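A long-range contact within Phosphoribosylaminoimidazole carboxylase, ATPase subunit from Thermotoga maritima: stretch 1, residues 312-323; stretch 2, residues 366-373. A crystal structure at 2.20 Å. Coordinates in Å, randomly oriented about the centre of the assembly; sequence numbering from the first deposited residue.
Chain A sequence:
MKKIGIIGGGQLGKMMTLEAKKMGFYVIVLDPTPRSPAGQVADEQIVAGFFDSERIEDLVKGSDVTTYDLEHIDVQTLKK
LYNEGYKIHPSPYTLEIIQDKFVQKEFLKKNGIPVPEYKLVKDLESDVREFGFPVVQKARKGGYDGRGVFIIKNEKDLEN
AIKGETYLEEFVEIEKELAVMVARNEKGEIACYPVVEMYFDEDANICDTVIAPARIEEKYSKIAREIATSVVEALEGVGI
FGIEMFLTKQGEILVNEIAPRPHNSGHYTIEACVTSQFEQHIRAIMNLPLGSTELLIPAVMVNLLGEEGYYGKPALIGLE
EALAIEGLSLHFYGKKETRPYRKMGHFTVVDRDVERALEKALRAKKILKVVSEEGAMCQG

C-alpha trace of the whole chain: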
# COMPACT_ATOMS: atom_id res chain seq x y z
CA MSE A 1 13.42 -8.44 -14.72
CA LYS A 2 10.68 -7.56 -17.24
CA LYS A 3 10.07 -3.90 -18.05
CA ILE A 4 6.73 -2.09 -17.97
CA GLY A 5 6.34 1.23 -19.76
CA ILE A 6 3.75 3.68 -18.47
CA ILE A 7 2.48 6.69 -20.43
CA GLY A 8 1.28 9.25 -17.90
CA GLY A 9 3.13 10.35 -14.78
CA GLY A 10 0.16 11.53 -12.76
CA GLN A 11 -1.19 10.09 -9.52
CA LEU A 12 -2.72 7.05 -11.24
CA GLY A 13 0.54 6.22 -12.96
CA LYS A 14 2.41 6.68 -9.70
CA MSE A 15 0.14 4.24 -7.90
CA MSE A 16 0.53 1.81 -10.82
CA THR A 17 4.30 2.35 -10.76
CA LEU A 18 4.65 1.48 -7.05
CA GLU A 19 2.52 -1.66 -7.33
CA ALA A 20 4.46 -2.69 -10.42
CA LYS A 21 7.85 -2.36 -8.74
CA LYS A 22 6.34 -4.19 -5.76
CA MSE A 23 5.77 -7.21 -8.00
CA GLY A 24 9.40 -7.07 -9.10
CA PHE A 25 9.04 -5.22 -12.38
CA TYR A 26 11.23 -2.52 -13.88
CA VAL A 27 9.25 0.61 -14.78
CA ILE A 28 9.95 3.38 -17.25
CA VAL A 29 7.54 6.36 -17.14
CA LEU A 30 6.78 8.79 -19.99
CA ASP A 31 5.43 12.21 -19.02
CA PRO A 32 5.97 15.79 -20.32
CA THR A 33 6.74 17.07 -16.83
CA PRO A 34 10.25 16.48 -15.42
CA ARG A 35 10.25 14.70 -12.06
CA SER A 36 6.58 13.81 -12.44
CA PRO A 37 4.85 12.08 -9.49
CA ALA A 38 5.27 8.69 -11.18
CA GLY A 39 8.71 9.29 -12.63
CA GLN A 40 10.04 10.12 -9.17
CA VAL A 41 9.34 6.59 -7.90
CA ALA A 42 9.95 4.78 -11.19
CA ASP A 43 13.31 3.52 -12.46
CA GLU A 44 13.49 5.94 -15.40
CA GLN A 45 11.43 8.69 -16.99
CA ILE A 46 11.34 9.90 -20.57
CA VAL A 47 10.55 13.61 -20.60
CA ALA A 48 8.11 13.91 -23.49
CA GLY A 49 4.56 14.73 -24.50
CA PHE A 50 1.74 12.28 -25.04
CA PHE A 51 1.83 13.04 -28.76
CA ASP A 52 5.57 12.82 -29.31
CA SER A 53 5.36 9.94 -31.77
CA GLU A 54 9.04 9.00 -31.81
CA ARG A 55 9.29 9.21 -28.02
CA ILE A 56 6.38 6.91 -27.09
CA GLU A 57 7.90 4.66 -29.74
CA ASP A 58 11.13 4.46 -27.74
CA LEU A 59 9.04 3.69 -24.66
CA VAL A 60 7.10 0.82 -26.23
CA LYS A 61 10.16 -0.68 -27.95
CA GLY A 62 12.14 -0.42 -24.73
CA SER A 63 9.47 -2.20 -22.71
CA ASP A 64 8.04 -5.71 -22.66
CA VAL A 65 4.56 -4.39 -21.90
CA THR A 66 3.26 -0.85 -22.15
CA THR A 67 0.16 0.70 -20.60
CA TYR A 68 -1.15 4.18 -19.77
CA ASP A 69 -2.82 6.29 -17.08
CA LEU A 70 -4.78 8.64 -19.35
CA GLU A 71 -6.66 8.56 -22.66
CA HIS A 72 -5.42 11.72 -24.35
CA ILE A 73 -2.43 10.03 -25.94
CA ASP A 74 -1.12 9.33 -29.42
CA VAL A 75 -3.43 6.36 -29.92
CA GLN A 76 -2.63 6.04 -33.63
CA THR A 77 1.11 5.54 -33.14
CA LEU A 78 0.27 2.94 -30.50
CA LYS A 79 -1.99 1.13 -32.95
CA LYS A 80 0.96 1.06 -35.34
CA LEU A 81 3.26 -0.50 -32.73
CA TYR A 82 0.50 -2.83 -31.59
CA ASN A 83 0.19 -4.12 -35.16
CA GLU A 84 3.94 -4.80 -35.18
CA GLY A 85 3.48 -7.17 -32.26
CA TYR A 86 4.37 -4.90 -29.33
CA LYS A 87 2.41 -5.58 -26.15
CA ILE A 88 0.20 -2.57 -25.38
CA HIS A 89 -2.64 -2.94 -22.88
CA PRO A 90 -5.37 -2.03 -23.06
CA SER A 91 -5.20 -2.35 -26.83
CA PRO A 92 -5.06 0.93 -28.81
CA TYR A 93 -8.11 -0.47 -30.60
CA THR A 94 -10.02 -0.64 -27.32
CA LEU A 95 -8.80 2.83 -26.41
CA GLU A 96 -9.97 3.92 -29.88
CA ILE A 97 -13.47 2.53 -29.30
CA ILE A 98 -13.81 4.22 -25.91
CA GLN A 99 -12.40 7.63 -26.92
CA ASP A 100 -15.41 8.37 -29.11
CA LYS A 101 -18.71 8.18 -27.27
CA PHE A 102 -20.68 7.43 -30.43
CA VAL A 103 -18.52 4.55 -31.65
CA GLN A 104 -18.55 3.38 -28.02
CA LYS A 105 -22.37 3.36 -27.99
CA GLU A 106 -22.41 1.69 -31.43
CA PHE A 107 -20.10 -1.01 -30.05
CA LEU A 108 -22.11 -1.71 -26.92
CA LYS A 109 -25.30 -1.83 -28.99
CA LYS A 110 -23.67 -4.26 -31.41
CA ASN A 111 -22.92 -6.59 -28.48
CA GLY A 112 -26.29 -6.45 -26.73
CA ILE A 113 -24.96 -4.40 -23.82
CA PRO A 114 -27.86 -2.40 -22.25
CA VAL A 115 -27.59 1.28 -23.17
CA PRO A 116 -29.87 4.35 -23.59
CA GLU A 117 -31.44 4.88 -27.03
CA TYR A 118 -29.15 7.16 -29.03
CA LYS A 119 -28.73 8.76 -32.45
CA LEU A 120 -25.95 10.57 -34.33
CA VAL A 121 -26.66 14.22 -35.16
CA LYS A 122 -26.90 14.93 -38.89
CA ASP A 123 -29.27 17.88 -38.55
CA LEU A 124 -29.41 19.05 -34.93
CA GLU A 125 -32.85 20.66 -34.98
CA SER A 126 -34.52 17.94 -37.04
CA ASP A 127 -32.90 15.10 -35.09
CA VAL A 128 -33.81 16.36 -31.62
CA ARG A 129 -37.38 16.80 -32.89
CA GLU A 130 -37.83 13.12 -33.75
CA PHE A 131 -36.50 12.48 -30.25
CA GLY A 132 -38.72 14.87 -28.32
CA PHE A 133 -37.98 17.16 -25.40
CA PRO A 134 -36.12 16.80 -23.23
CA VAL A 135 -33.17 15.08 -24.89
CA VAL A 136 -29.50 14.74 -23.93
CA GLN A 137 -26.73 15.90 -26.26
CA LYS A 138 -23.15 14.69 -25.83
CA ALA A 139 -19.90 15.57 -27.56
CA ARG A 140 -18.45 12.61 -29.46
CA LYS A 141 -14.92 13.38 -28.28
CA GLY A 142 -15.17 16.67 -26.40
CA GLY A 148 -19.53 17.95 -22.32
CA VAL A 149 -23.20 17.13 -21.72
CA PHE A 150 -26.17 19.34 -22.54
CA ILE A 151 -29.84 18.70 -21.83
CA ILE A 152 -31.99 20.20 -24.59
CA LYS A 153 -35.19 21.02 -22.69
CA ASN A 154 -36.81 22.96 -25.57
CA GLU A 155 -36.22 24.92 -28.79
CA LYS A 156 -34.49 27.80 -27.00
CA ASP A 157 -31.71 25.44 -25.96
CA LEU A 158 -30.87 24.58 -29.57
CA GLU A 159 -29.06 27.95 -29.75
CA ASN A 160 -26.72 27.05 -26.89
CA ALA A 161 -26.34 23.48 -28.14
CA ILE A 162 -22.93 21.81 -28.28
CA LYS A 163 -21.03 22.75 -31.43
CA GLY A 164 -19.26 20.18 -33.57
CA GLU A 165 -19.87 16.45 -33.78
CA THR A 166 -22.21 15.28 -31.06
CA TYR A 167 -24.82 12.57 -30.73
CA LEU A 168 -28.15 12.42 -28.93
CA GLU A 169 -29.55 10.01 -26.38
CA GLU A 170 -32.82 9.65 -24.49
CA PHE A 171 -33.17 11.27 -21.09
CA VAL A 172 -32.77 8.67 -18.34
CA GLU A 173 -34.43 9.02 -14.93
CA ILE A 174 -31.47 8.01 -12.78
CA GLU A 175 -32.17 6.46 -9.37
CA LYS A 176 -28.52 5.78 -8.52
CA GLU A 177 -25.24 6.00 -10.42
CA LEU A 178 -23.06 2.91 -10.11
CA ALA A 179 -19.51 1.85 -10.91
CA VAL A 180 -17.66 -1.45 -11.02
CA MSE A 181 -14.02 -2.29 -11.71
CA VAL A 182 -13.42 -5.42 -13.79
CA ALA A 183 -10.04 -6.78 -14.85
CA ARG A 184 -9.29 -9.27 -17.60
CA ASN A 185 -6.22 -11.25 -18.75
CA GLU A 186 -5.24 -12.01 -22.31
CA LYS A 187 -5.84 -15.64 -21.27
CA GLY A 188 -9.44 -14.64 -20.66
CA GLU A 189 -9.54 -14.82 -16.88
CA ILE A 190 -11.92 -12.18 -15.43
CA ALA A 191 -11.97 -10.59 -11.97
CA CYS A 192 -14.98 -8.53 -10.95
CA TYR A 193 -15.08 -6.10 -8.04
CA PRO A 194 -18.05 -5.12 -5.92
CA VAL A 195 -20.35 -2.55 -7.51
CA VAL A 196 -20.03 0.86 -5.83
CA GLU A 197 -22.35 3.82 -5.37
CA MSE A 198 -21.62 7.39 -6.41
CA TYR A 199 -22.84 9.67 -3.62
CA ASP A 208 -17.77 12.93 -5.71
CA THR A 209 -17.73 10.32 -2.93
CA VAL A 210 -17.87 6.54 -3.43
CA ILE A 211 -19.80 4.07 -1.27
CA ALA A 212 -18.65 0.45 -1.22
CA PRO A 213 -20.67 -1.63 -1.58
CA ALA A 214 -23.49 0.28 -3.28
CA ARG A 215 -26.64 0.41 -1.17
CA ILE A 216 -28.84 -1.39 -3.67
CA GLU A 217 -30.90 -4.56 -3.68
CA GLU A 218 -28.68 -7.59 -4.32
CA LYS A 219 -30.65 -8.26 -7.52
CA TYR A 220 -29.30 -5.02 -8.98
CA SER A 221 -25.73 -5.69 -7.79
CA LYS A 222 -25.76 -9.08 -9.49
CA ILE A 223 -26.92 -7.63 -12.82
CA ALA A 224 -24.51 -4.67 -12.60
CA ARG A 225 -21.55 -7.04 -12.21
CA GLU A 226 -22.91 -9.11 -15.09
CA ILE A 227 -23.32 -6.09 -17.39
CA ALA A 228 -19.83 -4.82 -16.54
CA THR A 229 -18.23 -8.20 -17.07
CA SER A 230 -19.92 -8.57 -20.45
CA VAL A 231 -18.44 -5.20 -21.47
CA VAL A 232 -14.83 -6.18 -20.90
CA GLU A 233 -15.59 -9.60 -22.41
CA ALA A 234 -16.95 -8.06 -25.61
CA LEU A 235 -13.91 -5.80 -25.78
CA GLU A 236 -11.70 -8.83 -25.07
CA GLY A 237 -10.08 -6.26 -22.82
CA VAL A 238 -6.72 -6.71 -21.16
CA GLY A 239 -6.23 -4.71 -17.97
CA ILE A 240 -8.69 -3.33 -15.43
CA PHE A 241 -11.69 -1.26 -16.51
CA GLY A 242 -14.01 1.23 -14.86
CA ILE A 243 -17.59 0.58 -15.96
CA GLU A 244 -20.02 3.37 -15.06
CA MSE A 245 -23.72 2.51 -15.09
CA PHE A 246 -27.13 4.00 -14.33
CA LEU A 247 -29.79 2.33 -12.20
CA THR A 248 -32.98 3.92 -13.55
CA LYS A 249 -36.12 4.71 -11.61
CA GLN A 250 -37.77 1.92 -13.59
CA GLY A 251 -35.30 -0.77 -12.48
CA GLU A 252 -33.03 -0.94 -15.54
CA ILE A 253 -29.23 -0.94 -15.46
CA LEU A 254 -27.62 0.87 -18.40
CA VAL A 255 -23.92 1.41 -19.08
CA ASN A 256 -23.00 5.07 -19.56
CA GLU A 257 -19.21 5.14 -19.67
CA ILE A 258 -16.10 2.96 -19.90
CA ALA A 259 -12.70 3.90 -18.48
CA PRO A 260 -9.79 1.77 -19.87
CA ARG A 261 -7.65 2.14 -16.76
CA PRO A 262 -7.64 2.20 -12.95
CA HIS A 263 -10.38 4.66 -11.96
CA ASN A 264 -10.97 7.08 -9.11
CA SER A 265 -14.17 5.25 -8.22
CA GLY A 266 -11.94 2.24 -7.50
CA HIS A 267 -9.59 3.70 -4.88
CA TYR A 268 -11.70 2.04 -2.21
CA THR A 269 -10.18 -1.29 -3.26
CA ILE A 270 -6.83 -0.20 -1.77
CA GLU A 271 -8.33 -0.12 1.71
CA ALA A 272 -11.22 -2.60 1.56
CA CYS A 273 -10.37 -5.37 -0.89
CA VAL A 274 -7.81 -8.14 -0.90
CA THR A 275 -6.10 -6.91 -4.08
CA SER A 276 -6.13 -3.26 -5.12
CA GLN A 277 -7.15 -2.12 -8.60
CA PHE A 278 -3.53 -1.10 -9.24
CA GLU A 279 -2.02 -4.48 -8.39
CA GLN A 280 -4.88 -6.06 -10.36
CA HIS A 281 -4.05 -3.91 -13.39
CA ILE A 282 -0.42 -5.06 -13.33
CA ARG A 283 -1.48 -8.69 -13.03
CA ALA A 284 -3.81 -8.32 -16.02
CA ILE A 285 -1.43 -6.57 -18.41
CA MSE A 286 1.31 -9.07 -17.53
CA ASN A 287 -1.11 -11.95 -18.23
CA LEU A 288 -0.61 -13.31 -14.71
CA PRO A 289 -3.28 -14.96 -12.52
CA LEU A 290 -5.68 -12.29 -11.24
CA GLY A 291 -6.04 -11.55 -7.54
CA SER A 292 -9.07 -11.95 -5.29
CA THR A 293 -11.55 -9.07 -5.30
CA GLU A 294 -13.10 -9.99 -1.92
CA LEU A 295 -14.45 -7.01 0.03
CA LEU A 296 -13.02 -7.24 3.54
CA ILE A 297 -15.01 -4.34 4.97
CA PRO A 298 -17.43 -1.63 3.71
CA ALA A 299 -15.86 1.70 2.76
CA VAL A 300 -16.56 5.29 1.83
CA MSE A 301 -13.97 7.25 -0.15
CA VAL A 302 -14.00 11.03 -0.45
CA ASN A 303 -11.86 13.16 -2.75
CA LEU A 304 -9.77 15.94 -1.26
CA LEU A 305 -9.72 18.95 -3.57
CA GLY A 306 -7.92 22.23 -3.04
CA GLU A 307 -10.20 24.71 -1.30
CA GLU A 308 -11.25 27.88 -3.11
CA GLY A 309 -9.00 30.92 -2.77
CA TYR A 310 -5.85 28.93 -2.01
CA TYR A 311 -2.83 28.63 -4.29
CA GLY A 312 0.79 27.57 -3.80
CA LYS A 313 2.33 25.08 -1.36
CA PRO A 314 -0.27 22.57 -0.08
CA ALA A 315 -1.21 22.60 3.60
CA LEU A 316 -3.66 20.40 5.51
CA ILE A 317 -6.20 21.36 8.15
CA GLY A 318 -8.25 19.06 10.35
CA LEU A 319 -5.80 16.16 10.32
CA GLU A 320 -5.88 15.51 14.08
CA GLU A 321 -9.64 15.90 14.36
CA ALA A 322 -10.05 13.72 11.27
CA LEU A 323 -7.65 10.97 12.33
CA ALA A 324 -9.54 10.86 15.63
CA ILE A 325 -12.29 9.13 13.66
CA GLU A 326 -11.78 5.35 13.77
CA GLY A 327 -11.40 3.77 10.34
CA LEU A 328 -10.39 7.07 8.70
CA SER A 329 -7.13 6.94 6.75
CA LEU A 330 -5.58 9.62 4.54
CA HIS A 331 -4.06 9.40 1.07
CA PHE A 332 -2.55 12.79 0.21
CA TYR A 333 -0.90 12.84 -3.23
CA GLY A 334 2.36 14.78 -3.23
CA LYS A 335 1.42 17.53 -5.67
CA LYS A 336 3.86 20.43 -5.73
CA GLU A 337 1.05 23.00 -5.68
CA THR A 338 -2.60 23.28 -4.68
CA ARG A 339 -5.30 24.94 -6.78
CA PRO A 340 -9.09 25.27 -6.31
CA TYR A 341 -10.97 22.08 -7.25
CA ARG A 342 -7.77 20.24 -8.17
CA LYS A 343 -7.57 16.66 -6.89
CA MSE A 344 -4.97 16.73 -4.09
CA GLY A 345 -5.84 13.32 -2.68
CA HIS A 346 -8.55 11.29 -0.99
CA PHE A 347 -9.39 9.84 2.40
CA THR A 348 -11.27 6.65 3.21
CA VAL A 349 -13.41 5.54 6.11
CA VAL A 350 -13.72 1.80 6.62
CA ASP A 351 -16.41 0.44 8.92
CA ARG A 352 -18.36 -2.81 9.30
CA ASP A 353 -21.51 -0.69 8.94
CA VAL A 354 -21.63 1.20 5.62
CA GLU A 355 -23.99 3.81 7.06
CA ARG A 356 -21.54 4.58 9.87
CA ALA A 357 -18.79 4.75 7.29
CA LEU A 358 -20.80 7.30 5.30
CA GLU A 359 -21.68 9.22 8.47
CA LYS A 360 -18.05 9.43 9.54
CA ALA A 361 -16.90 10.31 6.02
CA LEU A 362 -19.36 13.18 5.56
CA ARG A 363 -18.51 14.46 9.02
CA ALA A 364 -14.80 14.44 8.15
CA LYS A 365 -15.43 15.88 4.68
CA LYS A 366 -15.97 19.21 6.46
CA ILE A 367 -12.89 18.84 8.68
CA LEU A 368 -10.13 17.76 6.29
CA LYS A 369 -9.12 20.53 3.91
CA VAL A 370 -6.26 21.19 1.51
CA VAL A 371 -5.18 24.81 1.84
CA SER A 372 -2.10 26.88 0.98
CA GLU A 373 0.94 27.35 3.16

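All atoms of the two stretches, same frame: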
# COMPACT_ATOMS: atom_id res chain seq x y z
N GLY A 312 -0.56 27.73 -4.32
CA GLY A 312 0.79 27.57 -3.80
C GLY A 312 1.07 26.24 -3.12
O GLY A 312 0.52 25.21 -3.50
N LYS A 313 1.95 26.28 -2.11
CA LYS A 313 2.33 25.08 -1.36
C LYS A 313 1.17 24.53 -0.55
O LYS A 313 0.59 25.23 0.28
CB LYS A 313 3.51 25.38 -0.43
CG LYS A 313 4.79 25.71 -1.18
CD LYS A 313 5.97 25.95 -0.24
CE LYS A 313 7.21 26.32 -1.03
NZ LYS A 313 8.41 26.49 -0.17
N PRO A 314 0.82 23.25 -0.77
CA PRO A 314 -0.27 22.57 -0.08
C PRO A 314 -0.09 22.57 1.43
O PRO A 314 1.03 22.53 1.92
CB PRO A 314 -0.22 21.16 -0.65
CG PRO A 314 0.49 21.32 -1.96
CD PRO A 314 1.56 22.30 -1.62
N ALA A 315 -1.20 22.63 2.15
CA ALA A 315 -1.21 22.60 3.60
C ALA A 315 -2.53 21.99 4.06
O ALA A 315 -3.60 22.33 3.54
CB ALA A 315 -1.06 24.01 4.15
N LEU A 316 -2.47 21.08 5.02
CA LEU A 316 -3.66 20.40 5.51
C LEU A 316 -4.22 20.96 6.81
O LEU A 316 -3.48 21.42 7.68
CB LEU A 316 -3.36 18.92 5.71
CG LEU A 316 -3.10 18.09 4.46
CD1 LEU A 316 -2.45 16.77 4.87
CD2 LEU A 316 -4.42 17.84 3.74
N ILE A 317 -5.54 20.92 6.93
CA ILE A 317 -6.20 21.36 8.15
C ILE A 317 -7.22 20.30 8.54
O ILE A 317 -7.87 19.71 7.69
CB ILE A 317 -6.94 22.73 7.99
CG1 ILE A 317 -8.19 22.56 7.12
CG2 ILE A 317 -6.00 23.77 7.41
CD1 ILE A 317 -9.02 23.82 7.02
N GLY A 318 -7.32 20.05 9.84
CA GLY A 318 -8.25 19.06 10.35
C GLY A 318 -7.69 17.66 10.48
O GLY A 318 -8.42 16.73 10.82
N LEU A 319 -6.39 17.49 10.24
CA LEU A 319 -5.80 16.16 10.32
C LEU A 319 -6.04 15.46 11.65
O LEU A 319 -6.54 14.34 11.66
CB LEU A 319 -4.29 16.22 10.04
CG LEU A 319 -3.64 14.83 9.90
CD1 LEU A 319 -4.34 14.06 8.80
CD2 LEU A 319 -2.16 14.96 9.60
N GLU A 320 -5.70 16.12 12.76
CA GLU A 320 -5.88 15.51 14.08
C GLU A 320 -7.33 15.16 14.39
O GLU A 320 -7.63 14.06 14.88
CB GLU A 320 -5.33 16.42 15.18
CG GLU A 320 -3.81 16.40 15.30
CD GLU A 320 -3.35 16.36 16.73
OE1 GLU A 320 -3.85 15.51 17.48
OE2 GLU A 320 -2.49 17.17 17.13
N GLU A 321 -8.23 16.10 14.11
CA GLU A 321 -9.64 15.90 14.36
C GLU A 321 -10.14 14.78 13.46
O GLU A 321 -10.95 13.96 13.88
CB GLU A 321 -10.39 17.20 14.05
CG GLU A 321 -11.80 17.29 14.60
CD GLU A 321 -12.49 18.59 14.18
OE1 GLU A 321 -11.78 19.57 13.88
OE2 GLU A 321 -13.74 18.63 14.15
N ALA A 322 -9.65 14.74 12.23
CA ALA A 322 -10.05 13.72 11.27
C ALA A 322 -9.52 12.35 11.64
O ALA A 322 -10.27 11.37 11.63
CB ALA A 322 -9.57 14.10 9.88
N LEU A 323 -8.23 12.26 11.98
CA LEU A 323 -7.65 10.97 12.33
C LEU A 323 -8.20 10.43 13.64
O LEU A 323 -7.97 9.27 13.99
CB LEU A 323 -6.12 11.08 12.42
CG LEU A 323 -5.33 11.20 11.12
CD1 LEU A 323 -3.84 11.23 11.45
CD2 LEU A 323 -5.64 10.01 10.19
N LYS A 366 -15.91 17.80 6.10
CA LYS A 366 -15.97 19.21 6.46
C LYS A 366 -14.77 19.61 7.31
O LYS A 366 -14.50 20.80 7.48
CB LYS A 366 -17.25 19.50 7.25
CG LYS A 366 -18.52 19.21 6.47
CD LYS A 366 -19.75 19.37 7.34
CE LYS A 366 -21.02 19.06 6.55
NZ LYS A 366 -22.22 19.09 7.42
N ILE A 367 -14.06 18.62 7.83
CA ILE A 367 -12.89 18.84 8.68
C ILE A 367 -11.56 18.85 7.93
O ILE A 367 -10.73 19.74 8.14
CB ILE A 367 -12.85 17.76 9.79
CG1 ILE A 367 -14.10 17.87 10.65
CG2 ILE A 367 -11.58 17.90 10.62
CD1 ILE A 367 -14.19 16.81 11.74
N LEU A 368 -11.35 17.86 7.08
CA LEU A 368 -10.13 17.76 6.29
C LEU A 368 -10.18 18.73 5.13
O LEU A 368 -11.13 18.72 4.36
CB LEU A 368 -9.96 16.34 5.75
CG LEU A 368 -9.01 15.43 6.51
CD1 LEU A 368 -8.91 14.08 5.81
CD2 LEU A 368 -7.64 16.09 6.60
N LYS A 369 -9.15 19.56 5.00
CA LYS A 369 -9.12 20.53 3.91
C LYS A 369 -7.72 20.86 3.43
O LYS A 369 -6.81 21.07 4.23
CB LYS A 369 -9.85 21.81 4.33
CG LYS A 369 -11.30 21.57 4.69
CD LYS A 369 -12.09 22.85 4.85
CE LYS A 369 -13.56 22.55 5.10
NZ LYS A 369 -14.13 21.66 4.04
N VAL A 370 -7.54 20.87 2.11
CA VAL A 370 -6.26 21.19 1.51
C VAL A 370 -6.26 22.69 1.27
O VAL A 370 -7.07 23.22 0.53
CB VAL A 370 -6.07 20.47 0.17
CG1 VAL A 370 -4.72 20.84 -0.43
CG2 VAL A 370 -6.18 18.97 0.38
N VAL A 371 -5.32 23.37 1.92
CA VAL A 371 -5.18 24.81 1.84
C VAL A 371 -3.77 25.16 1.38
O VAL A 371 -3.00 24.27 1.00
CB VAL A 371 -5.51 25.42 3.25
CG1 VAL A 371 -4.85 26.77 3.45
CG2 VAL A 371 -7.01 25.54 3.40
N SER A 372 -3.43 26.44 1.38
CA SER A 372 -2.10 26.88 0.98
C SER A 372 -1.28 27.22 2.21
O SER A 372 -1.82 27.63 3.24
CB SER A 372 -2.20 28.12 0.10
OG SER A 372 -2.52 29.26 0.88
N GLU A 373 0.02 27.05 2.08
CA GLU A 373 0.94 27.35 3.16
C GLU A 373 1.24 28.85 3.12
O GLU A 373 2.36 29.22 2.72
CB GLU A 373 2.23 26.56 2.97
CG GLU A 373 3.10 26.45 4.21
CD GLU A 373 4.41 25.75 3.91
OE1 GLU A 373 4.38 24.71 3.21
OE2 GLU A 373 5.46 26.23 4.39

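Two antiparallel strands, 314-317 and 369-372, supply four of the five hydrogen bonds in this contact, and backbone amides and carbonyls do the principal work. Ala315 and Val371 form a hydrogen-bonded pair: Val371 N donates to Ala315 O at 2.6 Å and nearly straight, whereas the return bond from Ala315 N to Val371 O, 2.7 Å long, is bent and weak. Two residues along, Ile317 N donates to Lys369 O and Lys369 N to Ile317 O, each at 3.0 Å. A fifth bond, from Glu373 N to Lys313 O at 2.6 Å, continues the ladder to Lys313 and Glu373. Lys313, Ala315 and Ile317 thus all accept through their carbonyls, while Ala315 and Ile317 also donate their amides; across the gap Val371 and Lys369 do both and Glu373 donates.

Pro314 occupies a non-hydrogen-bonded position opposite Ser372. Its nitrogen has no hydrogen to give, so this pairing asks nothing it cannot supply; instead its CA approaches Val371 O at 3.4 Å in a CA-H...O contact. Similar contacts supplement the other carbonyls, as where Leu316 CA lies 3.5 Å from Lys369 O.

Side chains alternate between the faces. Leu316 and Val370 share one, with Leu316 CD2 4.0 Å from Val370 CG2, a modest apolar contact that suits two branched hydrocarbons. Ala315, Ile317, Lys369 and Val371 share the other. There Ile317 CG1 packs 3.3 Å from Lys369 CB, so the lysine offers its aliphatic base while its end leads away. The small Ala315 CB lies 4.3 Å from Glu373 CB.

At Gly318 the strand gives way to a helix. A side chain here is excluded twice over: an ideal CB would lie 1.9 Å from Ile367 O, and the backbone angles would jam it against the preceding carbonyl. Without one, Gly318 CA can approach Ile367 O to 3.4 Å. Ile367 O also lies 2.9 Å from Ile317 O, but these are two acceptors and form no hydrogen bond. As N-cap residue, Gly318 turns its own carbonyl to the helix, where Gly318 O accepts from Ala322 N at 2.7 Å.

The first helical turn then meets the apolar residues preceding the second strand. Ala322, buried and pointing toward stretch 2, brings its CB to 3.7 Å from Leu368 CG and 4.4 Å from Ile367 CG2; a methyl group suits a buried position facing these two side chains. Leu319 CD1 adds a looser contact with Leu368 CD2 at 4.5 Å. In all, 791 Å² is buried, counting both sides, with Ile367 contributing the largest share of any residue.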